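Long-range contact in pyridoxamine 5'-phosphate oxidase (Burkholderia, PDB 4HMW), which uses FMN to catalyse oxidations in the terminal steps of core phenazine biosynthesis, with oxygen as electron acceptor: residues Q109-L120 with G177-W188. Residues are numbered along the deposited sequence; the frame is centred on the assembly and turned at random. Where two conformers were deposited one is given.
Sequences QQIMISGQAVPL and GYRLEPHEMEFW. With FMN (flavin mononucleotide), chain C.
Gln110 sets CG between its backbone N and carbonyl carbon (chi1 55°), while Trp188 holds its ring anti to the backbone N (chi1 -176°). This brings the Gln110 amide over one face of the indole, nearly perpendicular to it, with NE2 3.4 Å from Trp188 CD2. The same NE2 gives an almost straight hydrogen bond (171°) to FMN O2', 2.9 Å away. Gln110 OE1 accepts from the backbone N of Val67 of the second subunit; together the two bonds fix which way the amide is turned. The far end of the indole packs against the flavin methyl, Trp188 CH2 lying 3.4 Å from FMN C8M. Glu186 reaches the indole edge with OE2 and forms a salt bridge with Arg198, which binds FMN.

The backbones form an antiparallel ladder. At its middle the carbonyl of Ser114 accepts two bonds, from His183 N at 2.9 Å and Glu184 N at 3.2 Å. The His183 ring lays one face over this oxygen. Next to it, Gly115 CA sits 3.4 Å from His183 ND1.

On the face carrying Ile111 and Ile113, Ile111 CG2 lies over the Phe187 ring. Met185 CE rests alongside both isoleucines. On the opposite face, beyond the bulge, Leu120 CD2 lies over one face of the Arg179 guanidinium, toward its rim, 3.8 Å from Arg179 NH1. Arg179 also bridges to Glu181 and Asp74.

His183 and Glu184 both face Ser114, a classic beta bulge. It marks where 177-188 turns a corner along strand 109-119, whose Gln110 end helps build the intersubunit FMN site of this pyridoxamine 5'-phosphate oxidase-family dimer.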
loop_
_atom_site.group_PDB
_atom_site.type_symbol
_atom_site.label_atom_id
_atom_site.label_comp_id
_atom_site.label_asym_id
_atom_site.label_seq_id
_atom_site.Cartn_x
_atom_site.Cartn_y
_atom_site.Cartn_z
ATOM N N GLN B 109 7.586 4.221 -10.594
ATOM C CA GLN B 109 6.868 5.390 -10.066
ATOM C C GLN B 109 5.953 5.012 -8.917
ATOM O O GLN B 109 5.327 3.956 -8.910
ATOM C CB GLN B 109 6.014 6.082 -11.175
ATOM C CG GLN B 109 6.840 6.798 -12.219
ATOM C CD GLN B 109 5.983 7.226 -13.398
ATOM O OE1 GLN B 109 5.370 6.406 -14.086
ATOM N NE2 GLN B 109 5.955 8.513 -13.662
ATOM N N GLN B 110 5.893 5.882 -7.931
ATOM C CA GLN B 110 4.885 5.717 -6.891
ATOM C C GLN B 110 4.166 7.062 -6.688
ATOM O O GLN B 110 4.708 8.127 -6.956
ATOM C CB GLN B 110 5.425 5.107 -5.576
ATOM C CG GLN B 110 6.509 5.784 -4.983
ATOM C CD GLN B 110 7.072 5.162 -3.670
ATOM O OE1 GLN B 110 6.364 4.633 -2.810
ATOM N NE2 GLN B 110 8.375 5.296 -3.514
ATOM N N ILE B 111 2.909 6.976 -6.263
ATOM C CA ILE B 111 2.152 8.157 -5.911
ATOM C C ILE B 111 1.467 7.913 -4.596
ATOM O O ILE B 111 0.768 6.923 -4.418
ATOM C CB ILE B 111 1.069 8.524 -6.959
ATOM C CG1 ILE B 111 1.667 8.584 -8.370
ATOM C CG2 ILE B 111 0.437 9.857 -6.592
ATOM C CD1 ILE B 111 0.596 8.869 -9.475
ATOM N N MET B 112 1.665 8.827 -3.668
ATOM C CA MET B 112 1.049 8.749 -2.342
ATOM C C MET B 112 -0.014 9.818 -2.260
ATOM O O MET B 112 0.259 10.967 -2.587
ATOM C CB MET B 112 2.058 9.037 -1.256
ATOM C CG MET B 112 1.449 8.984 0.122
ATOM S SD MET B 112 2.427 9.704 1.442
ATOM C CE MET B 112 2.061 11.447 1.173
ATOM N N ILE B 113 -1.215 9.434 -1.827
ATOM C CA ILE B 113 -2.356 10.345 -1.715
ATOM C C ILE B 113 -2.838 10.252 -0.292
ATOM O O ILE B 113 -3.354 9.226 0.123
ATOM C CB ILE B 113 -3.474 9.919 -2.687
ATOM C CG1 ILE B 113 -2.897 9.772 -4.101
ATOM C CG2 ILE B 113 -4.658 10.897 -2.707
ATOM C CD1 ILE B 113 -3.743 8.942 -5.053
ATOM N N SER B 114 -2.635 11.293 0.495
ATOM C CA SER B 114 -3.097 11.277 1.877
ATOM C C SER B 114 -4.170 12.321 2.061
ATOM O O SER B 114 -4.012 13.463 1.639
ATOM C CB SER B 114 -1.942 11.529 2.832
ATOM O OG SER B 114 -1.120 10.387 2.914
ATOM N N GLY B 115 -5.276 11.913 2.681
ATOM C CA GLY B 115 -6.396 12.797 2.791
ATOM C C GLY B 115 -7.480 12.265 3.689
ATOM O O GLY B 115 -7.218 11.549 4.658
ATOM N N GLN B 116 -8.698 12.691 3.384
ATOM C CA GLN B 116 -9.896 12.184 4.022
ATOM C C GLN B 116 -10.836 11.601 2.981
ATOM O O GLN B 116 -10.908 12.079 1.851
ATOM C CB GLN B 116 -10.576 13.314 4.777
ATOM C CG GLN B 116 -9.817 13.743 6.021
ATOM C CD GLN B 116 -10.484 14.907 6.716
ATOM O OE1 GLN B 116 -11.551 14.754 7.335
ATOM N NE2 GLN B 116 -9.884 16.086 6.593
ATOM N N ALA B 117 -11.541 10.543 3.367
ATOM C CA ALA B 117 -12.506 9.926 2.483
ATOM C C ALA B 117 -13.869 10.528 2.736
ATOM O O ALA B 117 -14.385 10.446 3.830
ATOM C CB ALA B 117 -12.545 8.435 2.730
ATOM N N VAL B 118 -14.422 11.188 1.739
ATOM C CA VAL B 118 -15.710 11.865 1.898
ATOM C C VAL B 118 -16.804 11.019 1.267
ATOM O O VAL B 118 -16.730 10.652 0.098
ATOM C CB VAL B 118 -15.671 13.232 1.219
ATOM C CG1 VAL B 118 -17.025 13.957 1.332
ATOM C CG2 VAL B 118 -14.558 14.083 1.844
ATOM N N PRO B 119 -17.845 10.704 2.038
ATOM C CA PRO B 119 -18.875 9.854 1.429
ATOM C C PRO B 119 -19.563 10.563 0.274
ATOM O O PRO B 119 -19.831 11.754 0.414
ATOM C CB PRO B 119 -19.880 9.636 2.585
ATOM C CG PRO B 119 -19.082 9.841 3.818
ATOM C CD PRO B 119 -18.069 10.918 3.480
ATOM N N LEU B 120 -19.861 9.856 -0.816
ATOM C CA LEU B 120 -20.657 10.409 -1.909
ATOM C C LEU B 120 -22.141 10.507 -1.550
ATOM O O LEU B 120 -22.584 9.891 -0.594
ATOM C CB LEU B 120 -20.526 9.532 -3.146
ATOM C CG LEU B 120 -19.075 9.343 -3.621
ATOM C CD1 LEU B 120 -19.033 8.539 -4.891
ATOM C CD2 LEU B 120 -18.435 10.660 -3.855
ATOM N N GLY B 177 -20.061 4.855 -2.157
ATOM C CA GLY B 177 -18.843 5.409 -2.723
ATOM C C GLY B 177 -18.242 6.447 -1.797
ATOM O O GLY B 177 -18.951 7.067 -0.984
ATOM N N TYR B 178 -16.926 6.631 -1.924
ATOM C CA TYR B 178 -16.176 7.661 -1.195
ATOM C C TYR B 178 -15.312 8.411 -2.192
ATOM O O TYR B 178 -14.916 7.850 -3.199
ATOM C CB TYR B 178 -15.214 7.040 -0.148
ATOM C CG TYR B 178 -15.932 6.395 1.010
ATOM C CD1 TYR B 178 -16.283 7.112 2.129
ATOM C CD2 TYR B 178 -16.245 5.059 0.970
ATOM C CE1 TYR B 178 -16.940 6.500 3.166
ATOM C CE2 TYR B 178 -16.898 4.453 1.977
ATOM C CZ TYR B 178 -17.242 5.159 3.077
ATOM O OH TYR B 178 -17.905 4.491 4.086
ATOM N N ARG B 179 -15.037 9.673 -1.907
ATOM C CA ARG B 179 -13.977 10.399 -2.586
ATOM C C ARG B 179 -12.810 10.623 -1.628
ATOM O O ARG B 179 -12.966 11.225 -0.575
ATOM C CB ARG B 179 -14.504 11.735 -3.123
ATOM C CG ARG B 179 -13.449 12.493 -4.004
ATOM C CD ARG B 179 -13.925 13.883 -4.384
ATOM N NE ARG B 179 -15.185 13.842 -5.119
ATOM C CZ ARG B 179 -16.403 14.062 -4.613
ATOM N NH1 ARG B 179 -17.444 13.968 -5.424
ATOM N NH2 ARG B 179 -16.607 14.398 -3.338
ATOM N N LEU B 180 -11.627 10.129 -2.003
ATOM C CA LEU B 180 -10.437 10.405 -1.260
ATOM C C LEU B 180 -9.925 11.744 -1.723
ATOM O O LEU B 180 -9.423 11.859 -2.822
ATOM C CB LEU B 180 -9.413 9.287 -1.451
ATOM C CG LEU B 180 -8.058 9.444 -0.750
ATOM C CD1 LEU B 180 -8.237 9.615 0.740
ATOM C CD2 LEU B 180 -7.132 8.262 -1.061
ATOM N N GLU B 181 -10.088 12.756 -0.884
ATOM C CA GLU B 181 -9.697 14.124 -1.204
ATOM C C GLU B 181 -8.366 14.437 -0.531
ATOM O O GLU B 181 -8.250 14.398 0.711
ATOM C CB GLU B 181 -10.769 15.126 -0.738
ATOM C CG GLU B 181 -12.135 14.832 -1.293
ATOM C CD GLU B 181 -13.138 15.944 -1.048
ATOM O OE1 GLU B 181 -12.902 16.816 -0.166
ATOM O OE2 GLU B 181 -14.190 15.926 -1.732
ATOM N N PRO B 182 -7.342 14.722 -1.334
ATOM C CA PRO B 182 -6.014 14.827 -0.736
ATOM C C PRO B 182 -5.780 16.143 -0.023
ATOM O O PRO B 182 -6.273 17.179 -0.492
ATOM C CB PRO B 182 -5.077 14.730 -1.954
ATOM C CG PRO B 182 -5.900 15.211 -3.100
ATOM C CD PRO B 182 -7.299 14.757 -2.807
ATOM N N HIS B 183 -5.031 16.101 1.081
ATOM C CA HIS B 183 -4.357 17.302 1.601
ATOM C C HIS B 183 -2.851 17.230 1.374
ATOM O O HIS B 183 -2.132 18.193 1.673
ATOM C CB HIS B 183 -4.629 17.503 3.099
ATOM C CG HIS B 183 -4.100 16.410 3.960
ATOM N ND1 HIS B 183 -4.896 15.391 4.419
ATOM C CD2 HIS B 183 -2.852 16.164 4.435
ATOM C CE1 HIS B 183 -4.162 14.552 5.131
ATOM N NE2 HIS B 183 -2.919 14.997 5.153
ATOM N N GLU B 184 -2.372 16.088 0.872
ATOM C CA GLU B 184 -0.937 15.911 0.637
ATOM C C GLU B 184 -0.789 14.847 -0.428
ATOM O O GLU B 184 -1.483 13.851 -0.388
ATOM C CB GLU B 184 -0.196 15.488 1.920
ATOM C CG GLU B 184 1.303 15.292 1.712
ATOM C CD GLU B 184 2.036 14.850 2.986
ATOM O OE1 GLU B 184 3.285 14.791 2.956
ATOM O OE2 GLU B 184 1.381 14.578 4.032
ATOM N N MET B 185 0.090 15.071 -1.400
ATOM C CA MET B 185 0.476 14.034 -2.356
ATOM C C MET B 185 1.968 14.031 -2.597
ATOM O O MET B 185 2.594 15.048 -2.540
ATOM C CB MET B 185 -0.221 14.248 -3.694
ATOM C CG MET B 185 -1.691 14.056 -3.568
ATOM S SD MET B 185 -2.617 14.157 -5.081
ATOM C CE MET B 185 -1.744 13.111 -6.143
ATOM N N GLU B 186 2.535 12.863 -2.860
ATOM C CA GLU B 186 3.921 12.809 -3.303
ATOM C C GLU B 186 4.009 12.008 -4.553
ATOM O O GLU B 186 3.342 10.940 -4.699
ATOM C CB GLU B 186 4.886 12.157 -2.287
ATOM C CG GLU B 186 6.358 12.231 -2.839
ATOM C CD GLU B 186 7.424 11.349 -2.149
ATOM O OE1 GLU B 186 7.247 10.941 -0.957
ATOM O OE2 GLU B 186 8.476 11.095 -2.812
ATOM N N PHE B 187 4.834 12.519 -5.460
ATOM C CA PHE B 187 5.132 11.866 -6.725
ATOM C C PHE B 187 6.591 11.473 -6.674
ATOM O O PHE B 187 7.453 12.319 -6.438
ATOM C CB PHE B 187 4.878 12.846 -7.844
ATOM C CG PHE B 187 3.422 13.194 -8.009
ATOM C CD1 PHE B 187 2.858 14.180 -7.216
ATOM C CD2 PHE B 187 2.632 12.552 -8.935
ATOM C CE1 PHE B 187 1.541 14.497 -7.312
ATOM C CE2 PHE B 187 1.295 12.889 -9.057
ATOM C CZ PHE B 187 0.750 13.870 -8.232
ATOM N N TRP B 188 6.868 10.194 -6.885
ATOM C CA TRP B 188 8.236 9.638 -6.806
ATOM C C TRP B 188 8.594 8.900 -8.084
ATOM O O TRP B 188 7.822 8.082 -8.552
ATOM C CB TRP B 188 8.273 8.661 -5.647
ATOM C CG TRP B 188 9.595 8.004 -5.277
ATOM C CD1 TRP B 188 10.409 8.364 -4.256
ATOM C CD2 TRP B 188 10.213 6.863 -5.884
ATOM N NE1 TRP B 188 11.485 7.527 -4.159
ATOM C CE2 TRP B 188 11.384 6.572 -5.126
ATOM C CE3 TRP B 188 9.869 6.016 -6.934
ATOM C CZ2 TRP B 188 12.231 5.518 -5.433
ATOM C CZ3 TRP B 188 10.707 4.948 -7.218
ATOM C CH2 TRP B 188 11.870 4.711 -6.471
HETATM N N1 FMN C . 13.056 3.482 1.405
HETATM C C2 FMN C . 13.674 3.059 2.550
HETATM O O2 FMN C . 13.944 3.851 3.435
HETATM N N3 FMN C . 13.945 1.729 2.728
HETATM C C4 FMN C . 13.661 0.819 1.738
HETATM O O4 FMN C . 13.929 -0.382 1.937
HETATM C C4A FMN C . 13.060 1.246 0.561
HETATM N N5 FMN C . 12.796 0.351 -0.463
HETATM C C5A FMN C . 12.155 0.821 -1.612
HETATM C C6 FMN C . 11.861 -0.075 -2.617
HETATM C C7 FMN C . 11.202 0.346 -3.755
HETATM C C7M FMN C . 10.908 -0.661 -4.812
HETATM C C8 FMN C . 10.870 1.686 -3.912
HETATM C C8M FMN C . 10.141 2.161 -5.125
HETATM C C9 FMN C . 11.161 2.587 -2.905
HETATM C C9A FMN C . 11.844 2.170 -1.769
HETATM N N10 FMN C . 12.177 3.075 -0.728
HETATM C C10 FMN C . 12.777 2.595 0.409
HETATM C "C1'" FMN C . 11.895 4.534 -0.776
HETATM C "C2'" FMN C . 10.560 4.864 -0.103
HETATM O "O2'" FMN C . 9.447 4.489 -0.927
HETATM C "C3'" FMN C . 10.435 6.348 0.244
HETATM O "O3'" FMN C . 10.598 7.090 -0.947
HETATM C "C4'" FMN C . 11.450 6.771 1.323
HETATM O "O4'" FMN C . 11.703 5.679 2.188
HETATM C "C5'" FMN C . 11.005 8.027 2.054
HETATM O "O5'" FMN C . 9.718 7.842 2.606
HETATM P P FMN C . 9.131 8.850 3.696
HETATM O O1P FMN C . 9.843 8.591 5.010
HETATM O O2P FMN C . 9.406 10.280 3.208
HETATM O O3P FMN C . 7.687 8.499 3.811
HETATM O O HOH W 1 -7.682 16.089 4.691
HETATM O O HOH W 2 -21.606 7.419 0.327
#